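Local coordinates for oxidoreductase, NAD-binding/iron-sulfur cluster-binding protein (Nitratireductor pacificus pht-3B, PDB 6ZY0) that acts as a catabolic reductive dehalogenase, holding cobalamin and two [4Fe-4S] clusters and probably using them to strip halogen from organic substrates, at residues D173-E178 with Y453-E458; V311-D316 with S408-G413; F317-E322 with Q332-F337; I428-E433 with A446-R451. The protein carries 1 engineered substitution. All coordinates share one frame; numbering follows the deposited sequence.

The first segment met along the chain, 173-178, lies on helix 168-189 and opens interaction 1. Much later, loop 311-316 opens interaction 2. It runs straight into helix 317-323, where interaction 3 begins. Interaction 3 closes first, at 332-337, in a short loop. Interaction 2 closes next, at 408-413, so it encloses interaction 3, and the two touch. Interaction 4 follows in series, joining 428-433 to 446-451. Helix 445-469 then carries 453-458, which closes interaction 1 around all the others. No loops cross. Interaction 1 joins two long helices. Interactions 2 and 3 join pocket-lining segments to neighbouring parts of the chain, and interaction 4 brings two cobalamin-pocket residues together.

Interaction 1. Residues D173-E178 with Y453-E458; sequences DMRCAE and YMRGAE
Helices 173-178 and 453-458 run nearly antiparallel at 151°, their axes 12.3 Å apart, with Glu178 and Arg455 nearest in the backbone. The wide gap is filled by a buried salt-bridge network of Arg175, Glu178, Arg455 and Glu458. Each helix offers a Met, an Arg and a Glu at matching positions. The guanidinium groups of Arg175 and Arg455 stack, with centres 4.1 Å apart and planes at 14°. Their charge is probably offset by the carboxylates of Glu178 and Glu458. Arg175 NH2 donates to Glu458 OE1 at 2.9 Å, meeting it from above the carboxylate plane, and also bonds Leu390 O. Glu178 lies at the edge of the Arg455 guanidinium. Its OE2 pairs with Arg455 NH2 at a modelled 2.4 Å, so short that the exact length is doubtful. Arg455 NH1 has a further salt bridge to Asp118. Glu178 reaches this place because its CG is anti to the backbone N, chi1 156°, with the chain extended beyond. A methionine at Arg175 would probably leave Glu458 without its mate on the facing helix and the Arg455 guanidinium without its stacking partner. Phe84 of helix 74-85 touches both glutamates. Met454 closes the side of Glu178, its CE 3.5 Å from Glu178 CD.

Interaction 2. Residues V311-D316 with S408-G413; sequences VAKRGD and SDEVEG
Ala312, Lys313 and Arg314 lie alongside Ser408, Asp409 and Glu410, two loops running in the same direction at the edge of the cobalamin pocket. The tight part joins one backbone bond to the packed chains of Lys313 and Glu410. Lys313 N donates to Ser408 O at 2.9 Å, and the N-H points almost straight at the oxygen, with an angle of 160°. Beside this bond, Ala312 CB rests 3.6 Å from Ser408 OG. That hydroxyl has its hydrogen-bond partner outside, at Gly689 N. Further along, Glu410 CB lies against the backbone of Arg314, 3.6 Å from Arg314 N. The two CA atoms, of Arg314 and Glu410, are only 4.5 Å apart here. The Lys313 chain stays extended as far as CE, and its CE passes 3.1 Å from Glu410 OE1. A turn at the last torsion, chi4 72°, then sends NZ away to Ser482 O. The ammonium is left 4.5 Å from Glu410 OE1, measured from Lys313 NZ, too far for a salt bridge. Arg314 also leads away, to a salt bridge with Asp325.

The loose side is the turn 411-413. Val411 and Glu412 are exposed and do not touch the other loop. This turn holds itself: Asp409 OD1 accepts from Glu412 N at 2.7 Å, nearly along its C-O axis, in an Asx motif. Gly413 N adds a second bond to the same oxygen. In the chain, 408-413 is in the loop that follows strand 394-399 and leads to strand 422-429, while 311-316 leads into helix 317-323, whose N-cap is Asp316.

Interaction 3. Residues F317-E322 with Q332-F337; sequences FFKRAE and QEKKRF
Phe318 and Glu322 of helix 317-323 pack against Lys334 and Phe337 at the end of helix 328-333 and just beyond, two short consecutive helices beside the cobalamin. The first helix starts at the cofactor: Phe317 N hydrogen-bonds a cobalamin oxygen, and the Phe318 side chain lies about 3 Å from the cobalamin. Across the contact there are two parts, one aromatic and one charged.

In the aromatic part, Phe337 CZ points to the Phe318 ring and meets its CE1 at 3.5 Å. The rings lie obliquely, with planes at 31° and centroids 5.4 Å apart. The long axes of the two side chains cross at about a right angle. Phe337 CG sits between its own backbone N and carbonyl carbon, chi1 82°, which directs the ring back to the first helix. Phe337 O hydrogen-bonds Ser586 OG.

In the charged part, Lys334 lays its aliphatic chain over the helix surface. Its CG comes 4.3 Å from Ala321 CB, and Lys334 CD lies 3.7 Å from Glu322 CB. Lys334 CE passes 3.7 Å from Phe318 O. The chain bends once, at chi2 -93°, and is extended after that. An alanine in place of Lys334 would remove this whole arm and would probably leave Glu322 without its charged mate and a gap beside Phe318 and Ala321. The arm ends in a salt bridge. Lys334 NZ donates to Glu322 OE1 at 2.9 Å, coming from well above the carboxylate plane.

Interaction 4. Residues I428-E433 with A446-R451; sequences IDQGYE and ASQSMR
Gln430 lies across Gln448 at about a right angle, at the cobalamin pocket. Here strand 422-429, of an antiparallel four-stranded sheet, ends in an Asx turn at Asp429 beside helix 445-469. The amide planes are 75° apart, and the two amides do not bond each other. Instead, Gln430 OE1 lies 3.3 Å from Gln448 CB, over the helix. Gln430 and Ser449 both belong to the cobalamin site, and the engineered Gln515 is close to Gln430. A water joins the two site residues: it donates to Gln430 OE1 and accepts from Ser449 OG at 2.5 Å, measured from the water oxygen.

Arg451 reaches the strand end itself. CG anti to the backbone N, chi1 170°, and an extended chain carry the guanidinium there. Arg451 NH1 donates to Asp429 O at 3.1 Å, with the oxygen near the guanidinium edge and tilted from its plane. Ile428 CG2 packs obliquely beside it. Arg451 NH2 makes a salt bridge with Asp118.

In the Asx turn, Gly431 N donates to Asp429 OD1 at 2.7 Å. A second water links both segments: it accepts from Arg451 NH1 and donates to Gln430 O and to Gln448 O, the last 2.6 Å from the water oxygen.

Interaction 1. Residues D173-E178 with Y453-E458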
# COMPACT_ATOMS: atom_id res chain seq x y z
N ASP A 173 -9.05 -16.17 -3.69
CA ASP A 173 -8.05 -17.21 -3.45
C ASP A 173 -6.65 -16.70 -3.73
O ASP A 173 -5.70 -17.03 -3.01
CB ASP A 173 -8.34 -18.44 -4.32
CG ASP A 173 -9.24 -19.46 -3.62
OD1 ASP A 173 -9.53 -19.29 -2.42
OD2 ASP A 173 -9.66 -20.43 -4.29
N MET A 174 -6.49 -15.89 -4.78
CA MET A 174 -5.22 -15.22 -5.05
C MET A 174 -4.75 -14.45 -3.83
O MET A 174 -3.61 -14.60 -3.38
CB MET A 174 -5.37 -14.29 -6.25
CG MET A 174 -4.18 -13.38 -6.50
SD MET A 174 -4.47 -12.20 -7.83
CE MET A 174 -5.42 -10.94 -6.97
N ARG A 175 -5.63 -13.61 -3.27
CA ARG A 175 -5.29 -12.81 -2.10
C ARG A 175 -4.90 -13.69 -0.92
O ARG A 175 -3.93 -13.40 -0.20
CB ARG A 175 -6.47 -11.90 -1.74
CG ARG A 175 -6.25 -10.94 -0.58
CD ARG A 175 -5.10 -9.98 -0.82
NE ARG A 175 -5.02 -9.50 -2.20
CZ ARG A 175 -5.80 -8.56 -2.73
NH1 ARG A 175 -6.76 -7.98 -2.01
NH2 ARG A 175 -5.62 -8.20 -3.99
N CYS A 176 -5.63 -14.79 -0.70
CA CYS A 176 -5.28 -15.72 0.37
C CYS A 176 -3.91 -16.35 0.12
O CYS A 176 -3.11 -16.48 1.05
CB CYS A 176 -6.34 -16.81 0.49
SG CYS A 176 -7.91 -16.25 1.14
N ALA A 177 -3.64 -16.75 -1.12
CA ALA A 177 -2.35 -17.35 -1.44
C ALA A 177 -1.21 -16.36 -1.21
O ALA A 177 -0.15 -16.72 -0.69
CB ALA A 177 -2.33 -17.84 -2.88
N GLU A 178 -1.42 -15.10 -1.60
CA GLU A 178 -0.48 -14.04 -1.28
C GLU A 178 -0.18 -13.98 0.21
O GLU A 178 0.99 -14.03 0.62
CB GLU A 178 -1.03 -12.69 -1.74
CG GLU A 178 -0.43 -11.54 -0.96
CD GLU A 178 -1.22 -10.27 -1.09
OE1 GLU A 178 -1.88 -10.09 -2.13
OE2 GLU A 178 -1.18 -9.45 -0.13
N TYR A 453 3.68 -1.75 -1.80
CA TYR A 453 4.38 -2.04 -3.05
C TYR A 453 3.93 -3.37 -3.67
O TYR A 453 3.53 -3.40 -4.85
CB TYR A 453 5.89 -2.02 -2.80
CG TYR A 453 6.53 -0.65 -2.73
CD1 TYR A 453 7.63 -0.44 -1.92
CD2 TYR A 453 6.05 0.44 -3.47
CE1 TYR A 453 8.24 0.78 -1.82
CE2 TYR A 453 6.68 1.69 -3.39
CZ TYR A 453 7.77 1.84 -2.55
OH TYR A 453 8.41 3.06 -2.44
N MET A 454 3.94 -4.47 -2.92
CA MET A 454 3.51 -5.72 -3.57
C MET A 454 2.01 -5.78 -3.78
O MET A 454 1.54 -6.35 -4.77
CB MET A 454 4.00 -6.94 -2.82
CG MET A 454 3.50 -7.19 -1.42
SD MET A 454 1.82 -7.83 -1.38
CE MET A 454 1.79 -9.10 -2.54
N ARG A 455 1.24 -5.20 -2.87
CA ARG A 455 -0.21 -5.27 -3.07
C ARG A 455 -0.62 -4.51 -4.31
O ARG A 455 -1.47 -4.97 -5.09
CB ARG A 455 -0.96 -4.74 -1.85
CG ARG A 455 -2.46 -4.64 -2.09
CD ARG A 455 -3.12 -6.02 -2.35
NE ARG A 455 -2.75 -7.00 -1.33
CZ ARG A 455 -3.14 -6.93 -0.06
NH1 ARG A 455 -3.91 -5.94 0.36
NH2 ARG A 455 -2.75 -7.87 0.80
N GLY A 456 0.03 -3.38 -4.56
CA GLY A 456 -0.27 -2.61 -5.75
C GLY A 456 0.27 -3.27 -7.01
O GLY A 456 -0.38 -3.26 -8.05
N ALA A 457 1.48 -3.82 -6.92
CA ALA A 457 2.04 -4.54 -8.06
C ALA A 457 1.16 -5.72 -8.44
O ALA A 457 0.97 -6.01 -9.62
CB ALA A 457 3.47 -4.99 -7.75
N GLU A 458 0.59 -6.39 -7.44
CA GLU A 458 -0.34 -7.48 -7.70
C GLU A 458 -1.50 -6.99 -8.54
O GLU A 458 -1.81 -7.52 -9.62
CB GLU A 458 -0.93 -7.95 -6.38
CG GLU A 458 -1.42 -9.31 -6.44
CD GLU A 458 -2.18 -9.78 -5.21
OE1 GLU A 458 -2.91 -8.87 -4.64
OE2 GLU A 458 -1.85 -10.90 -4.69

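Interaction 2. Residues V311-D316 with S408-G413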
# COMPACT_ATOMS: atom_id res chain seq x y z
N VAL A 311 14.23 12.24 -17.62
CA VAL A 311 15.34 11.89 -16.75
C VAL A 311 15.79 10.47 -17.05
O VAL A 311 14.96 9.58 -17.27
CB VAL A 311 14.94 12.03 -15.27
CG1 VAL A 311 16.15 11.88 -14.38
CG2 VAL A 311 14.26 13.35 -15.03
N ALA A 312 17.10 10.26 -17.07
CA ALA A 312 17.62 8.90 -17.10
C ALA A 312 17.12 8.14 -15.87
O ALA A 312 17.13 8.67 -14.76
CB ALA A 312 19.15 8.91 -17.14
N LYS A 313 16.66 6.91 -16.09
CA LYS A 313 16.25 6.07 -14.96
C LYS A 313 17.42 5.81 -14.03
O LYS A 313 17.22 5.53 -12.85
CB LYS A 313 15.63 4.77 -15.49
CG LYS A 313 15.07 3.80 -14.44
CD LYS A 313 14.29 2.69 -15.17
CE LYS A 313 14.02 1.45 -14.31
NZ LYS A 313 13.00 1.64 -13.25
N ARG A 314 18.65 5.94 -14.55
CA ARG A 314 19.86 5.90 -13.75
C ARG A 314 19.97 7.10 -12.80
O ARG A 314 20.88 7.14 -11.97
CB ARG A 314 21.05 5.84 -14.73
CG ARG A 314 22.45 5.98 -14.17
CD ARG A 314 22.85 4.84 -13.24
NE ARG A 314 24.25 4.98 -12.86
CZ ARG A 314 24.69 5.89 -12.00
NH1 ARG A 314 23.84 6.73 -11.42
NH2 ARG A 314 25.99 5.97 -11.71
N GLY A 315 19.04 8.05 -12.89
CA GLY A 315 19.04 9.20 -12.00
C GLY A 315 18.19 9.03 -10.76
O GLY A 315 18.32 9.82 -9.82
N ASP A 316 17.28 8.06 -10.76
CA ASP A 316 16.67 7.55 -9.53
C ASP A 316 17.74 7.41 -8.46
O ASP A 316 18.72 6.68 -8.64
CB ASP A 316 16.01 6.18 -9.86
CG ASP A 316 15.59 5.35 -8.64
OD1 ASP A 316 16.11 5.54 -7.52
OD2 ASP A 316 14.72 4.46 -8.80
N SER A 408 15.88 6.99 -20.53
CA SER A 408 16.64 5.79 -20.83
C SER A 408 16.58 4.85 -19.64
O SER A 408 16.44 5.29 -18.49
CB SER A 408 18.09 6.14 -21.14
OG SER A 408 18.59 7.02 -20.15
N ASP A 409 16.68 3.55 -19.91
CA ASP A 409 16.75 2.62 -18.80
C ASP A 409 18.15 2.62 -18.19
O ASP A 409 19.11 3.11 -18.79
CB ASP A 409 16.35 1.21 -19.25
CG ASP A 409 17.36 0.60 -20.20
OD1 ASP A 409 18.40 0.10 -19.72
OD2 ASP A 409 17.10 0.60 -21.43
N GLU A 410 18.25 2.08 -16.98
CA GLU A 410 19.49 2.19 -16.23
C GLU A 410 20.43 1.01 -16.43
O GLU A 410 21.58 1.08 -15.98
CB GLU A 410 19.19 2.36 -14.73
CG GLU A 410 18.95 1.06 -13.95
CD GLU A 410 17.60 0.41 -14.24
OE1 GLU A 410 16.93 0.80 -15.22
OE2 GLU A 410 17.22 -0.50 -13.48
N VAL A 411 19.99 -0.05 -17.09
CA VAL A 411 20.79 -1.27 -17.23
C VAL A 411 21.53 -1.32 -18.56
O VAL A 411 22.71 -1.66 -18.61
CB VAL A 411 19.91 -2.52 -17.04
CG1 VAL A 411 20.72 -3.78 -17.31
CG2 VAL A 411 19.35 -2.55 -15.63
N GLU A 412 20.85 -1.01 -19.66
CA GLU A 412 21.49 -0.96 -20.96
C GLU A 412 21.67 0.46 -21.48
O GLU A 412 22.43 0.67 -22.43
CB GLU A 412 20.70 -1.79 -21.98
CG GLU A 412 20.83 -3.29 -21.75
CD GLU A 412 20.17 -4.11 -22.85
OE1 GLU A 412 20.79 -5.11 -23.28
OE2 GLU A 412 19.05 -3.76 -23.27
N GLY A 413 21.00 1.44 -20.88
CA GLY A 413 21.08 2.81 -21.33
C GLY A 413 20.23 3.13 -22.54
O GLY A 413 20.33 4.24 -23.07

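Interaction 3. Residues F317-E322 with Q332-F337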
# COMPACT_ATOMS: atom_id res chain seq x y z
N PHE A 317 17.62 8.15 -7.34
CA PHE A 317 18.78 8.07 -6.45
C PHE A 317 18.99 6.71 -5.81
O PHE A 317 20.07 6.48 -5.26
CB PHE A 317 18.86 9.05 -5.28
CG PHE A 317 19.29 10.43 -5.65
CD1 PHE A 317 19.23 10.92 -6.92
CD2 PHE A 317 20.21 11.01 -4.78
CE1 PHE A 317 19.76 12.17 -7.21
CE2 PHE A 317 20.81 12.21 -5.06
CZ PHE A 317 20.59 12.80 -6.28
N PHE A 318 18.00 5.81 -5.81
CA PHE A 318 18.34 4.44 -5.41
C PHE A 318 19.31 3.84 -6.40
O PHE A 318 20.33 3.25 -6.01
CB PHE A 318 17.09 3.57 -5.29
CG PHE A 318 16.22 3.89 -4.12
CD1 PHE A 318 16.76 4.16 -2.87
CD2 PHE A 318 14.84 3.88 -4.25
CE1 PHE A 318 15.94 4.45 -1.79
CE2 PHE A 318 14.02 4.18 -3.19
CZ PHE A 318 14.56 4.46 -1.96
N LYS A 319 19.03 4.01 -7.70
CA LYS A 319 19.96 3.57 -8.73
C LYS A 319 21.29 4.30 -8.60
O LYS A 319 22.36 3.71 -8.82
CB LYS A 319 19.35 3.77 -10.12
CG LYS A 319 18.01 3.09 -10.32
CD LYS A 319 18.05 1.69 -9.73
CE LYS A 319 17.24 0.69 -10.53
NZ LYS A 319 15.79 0.97 -10.49
N ARG A 320 21.26 5.59 -8.24
CA ARG A 320 22.50 6.32 -7.99
C ARG A 320 23.27 5.70 -6.84
O ARG A 320 24.49 5.54 -6.92
CB ARG A 320 22.20 7.79 -7.70
CG ARG A 320 21.62 8.56 -8.87
CD ARG A 320 21.88 10.06 -8.76
NE ARG A 320 23.26 10.42 -9.06
CZ ARG A 320 23.67 11.66 -9.35
NH1 ARG A 320 22.80 12.66 -9.39
NH2 ARG A 320 24.95 11.88 -9.61
N ALA A 321 22.57 5.35 -5.75
CA ALA A 321 23.23 4.74 -4.60
C ALA A 321 23.82 3.39 -4.97
O ALA A 321 24.96 3.08 -4.62
CB ALA A 321 22.23 4.60 -3.45
N GLU A 322 23.05 2.58 -5.70
CA GLU A 322 23.52 1.27 -6.15
C GLU A 322 24.82 1.36 -6.93
O GLU A 322 25.71 0.51 -6.77
CB GLU A 322 22.43 0.61 -7.00
CG GLU A 322 22.76 -0.76 -7.53
CD GLU A 322 21.61 -1.36 -8.31
OE1 GLU A 322 20.50 -0.78 -8.26
OE2 GLU A 322 21.81 -2.38 -9.01
N GLN A 332 26.77 -0.28 -0.36
CA GLN A 332 26.70 -1.56 0.35
C GLN A 332 25.27 -1.88 0.77
O GLN A 332 24.78 -2.99 0.54
CB GLN A 332 27.62 -1.51 1.58
CG GLN A 332 29.06 -1.18 1.24
CD GLN A 332 30.01 -1.33 2.42
OE1 GLN A 332 29.87 -0.64 3.44
NE2 GLN A 332 30.97 -2.23 2.29
N GLU A 333 24.59 -0.91 1.37
CA GLU A 333 23.31 -1.14 2.01
C GLU A 333 22.12 -1.06 1.05
O GLU A 333 20.99 -1.34 1.47
CB GLU A 333 23.13 -0.15 3.16
CG GLU A 333 24.06 -0.44 4.30
CD GLU A 333 23.76 -1.78 4.95
OE1 GLU A 333 24.65 -2.67 4.91
OE2 GLU A 333 22.65 -1.95 5.50
N LYS A 334 22.35 -0.71 -0.21
CA LYS A 334 21.25 -0.46 -1.13
C LYS A 334 20.34 -1.68 -1.29
O LYS A 334 19.12 -1.54 -1.44
CB LYS A 334 21.79 -0.02 -2.49
CG LYS A 334 20.74 0.55 -3.41
CD LYS A 334 20.17 -0.51 -4.33
CE LYS A 334 18.93 -0.01 -5.04
NZ LYS A 334 18.55 -0.93 -6.14
N LYS A 335 20.92 -2.88 -1.28
CA LYS A 335 20.10 -4.07 -1.50
C LYS A 335 19.30 -4.45 -0.26
O LYS A 335 18.16 -4.93 -0.39
CB LYS A 335 20.97 -5.24 -1.96
N ARG A 336 19.85 -4.24 0.93
CA ARG A 336 19.27 -4.81 2.14
C ARG A 336 18.42 -3.84 2.95
O ARG A 336 17.59 -4.29 3.74
CB ARG A 336 20.36 -5.37 3.06
CG ARG A 336 21.03 -4.35 3.97
CD ARG A 336 22.08 -5.00 4.87
NE ARG A 336 21.49 -5.62 6.06
CZ ARG A 336 21.37 -5.01 7.23
NH1 ARG A 336 21.80 -3.76 7.38
NH2 ARG A 336 20.82 -5.64 8.26
N PHE A 337 18.58 -2.53 2.76
CA PHE A 337 17.96 -1.56 3.66
C PHE A 337 16.45 -1.73 3.83
O PHE A 337 15.97 -1.52 4.96
CB PHE A 337 18.31 -0.12 3.22
CG PHE A 337 17.45 0.42 2.11
CD1 PHE A 337 17.87 0.32 0.79
CD2 PHE A 337 16.23 1.03 2.38
CE1 PHE A 337 17.08 0.81 -0.24
CE2 PHE A 337 15.45 1.53 1.35
CZ PHE A 337 15.88 1.41 0.04

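Interaction 4. Residues I428-E433 with A446-R451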
# COMPACT_ATOMS: atom_id res chain seq x y z
N ILE A 428 -2.53 2.81 -2.71
CA ILE A 428 -2.70 1.84 -1.64
C ILE A 428 -2.37 2.54 -0.33
O ILE A 428 -1.25 3.04 -0.16
CB ILE A 428 -1.81 0.60 -1.83
CG1 ILE A 428 -2.10 -0.07 -3.17
CG2 ILE A 428 -2.01 -0.36 -0.68
CD1 ILE A 428 -3.34 -0.93 -3.16
N ASP A 429 -3.33 2.58 0.59
CA ASP A 429 -3.10 3.18 1.89
C ASP A 429 -2.03 2.39 2.63
O ASP A 429 -2.10 1.16 2.71
CB ASP A 429 -4.41 3.19 2.69
CG ASP A 429 -4.34 4.04 3.94
OD1 ASP A 429 -3.27 4.08 4.59
OD2 ASP A 429 -5.37 4.66 4.29
N GLN A 430 -1.02 3.10 3.16
CA GLN A 430 0.04 2.40 3.88
C GLN A 430 -0.45 1.86 5.22
O GLN A 430 0.07 0.85 5.70
CB GLN A 430 1.23 3.33 4.10
CG GLN A 430 2.28 3.23 3.01
CD GLN A 430 3.67 3.63 3.50
OE1 GLN A 430 4.02 3.39 4.65
NE2 GLN A 430 4.46 4.22 2.61
N GLY A 431 -1.44 2.51 5.83
CA GLY A 431 -1.98 2.03 7.10
C GLY A 431 -1.80 2.99 8.25
O GLY A 431 -0.68 3.18 8.75
N TYR A 432 -2.90 3.60 8.69
CA TYR A 432 -2.82 4.58 9.77
C TYR A 432 -2.45 3.93 11.09
O TYR A 432 -1.54 4.40 11.79
CB TYR A 432 -4.15 5.32 9.90
CG TYR A 432 -4.20 6.24 11.10
CD1 TYR A 432 -3.57 7.48 11.07
CD2 TYR A 432 -4.86 5.87 12.26
CE1 TYR A 432 -3.61 8.32 12.16
CE2 TYR A 432 -4.90 6.70 13.36
CZ TYR A 432 -4.27 7.93 13.31
OH TYR A 432 -4.31 8.77 14.41
N GLU A 433 -3.14 2.85 11.46
CA GLU A 433 -3.01 2.32 12.82
C GLU A 433 -1.62 1.77 13.09
O GLU A 433 -1.06 1.99 14.17
CB GLU A 433 -4.07 1.25 13.07
CG GLU A 433 -5.44 1.81 13.39
CD GLU A 433 -6.20 2.22 12.14
OE1 GLU A 433 -7.02 3.16 12.22
OE2 GLU A 433 -5.97 1.59 11.08
N ALA A 446 9.93 -0.12 6.44
CA ALA A 446 10.04 -0.70 5.11
C ALA A 446 8.95 -1.73 4.85
O ALA A 446 8.49 -1.87 3.71
CB ALA A 446 11.42 -1.33 4.93
N SER A 447 8.50 -2.44 5.88
CA SER A 447 7.38 -3.35 5.69
C SER A 447 6.10 -2.60 5.34
O SER A 447 5.25 -3.12 4.60
CB SER A 447 7.17 -4.22 6.93
OG SER A 447 8.30 -5.03 7.18
N GLN A 448 5.94 -1.37 5.84
CA GLN A 448 4.76 -0.59 5.48
C GLN A 448 4.83 -0.16 4.01
O GLN A 448 3.81 -0.20 3.31
CB GLN A 448 4.63 0.63 6.39
CG GLN A 448 4.34 0.28 7.85
CD GLN A 448 3.84 1.48 8.64
OE1 GLN A 448 4.64 2.21 9.24
NE2 GLN A 448 2.53 1.67 8.66
N SER A 449 6.01 0.23 3.54
CA SER A 449 6.18 0.53 2.12
C SER A 449 6.01 -0.73 1.28
O SER A 449 5.23 -0.75 0.32
CB SER A 449 7.56 1.14 1.86
OG SER A 449 7.81 2.25 2.69
N MET A 450 6.74 -1.79 1.64
CA MET A 450 6.79 -2.99 0.81
C MET A 450 5.43 -3.65 0.69
O MET A 450 5.11 -4.22 -0.36
CB MET A 450 7.83 -3.96 1.37
CG MET A 450 9.27 -3.55 1.09
SD MET A 450 9.63 -3.37 -0.67
CE MET A 450 10.71 -1.94 -0.69
N ARG A 451 4.62 -3.61 1.75
CA ARG A 451 3.28 -4.18 1.68
C ARG A 451 2.44 -3.49 0.62
O ARG A 451 1.79 -4.15 -0.20
CB ARG A 451 2.57 -4.07 3.03
CG ARG A 451 1.10 -4.43 2.91
CD ARG A 451 0.28 -3.91 4.06
NE ARG A 451 -1.11 -3.73 3.68
CZ ARG A 451 -1.59 -2.64 3.10
NH1 ARG A 451 -0.77 -1.62 2.85
NH2 ARG A 451 -2.87 -2.55 2.78
O HOH W 1 1.45 -0.75 4.38
O HOH W 2 6.76 3.47 4.64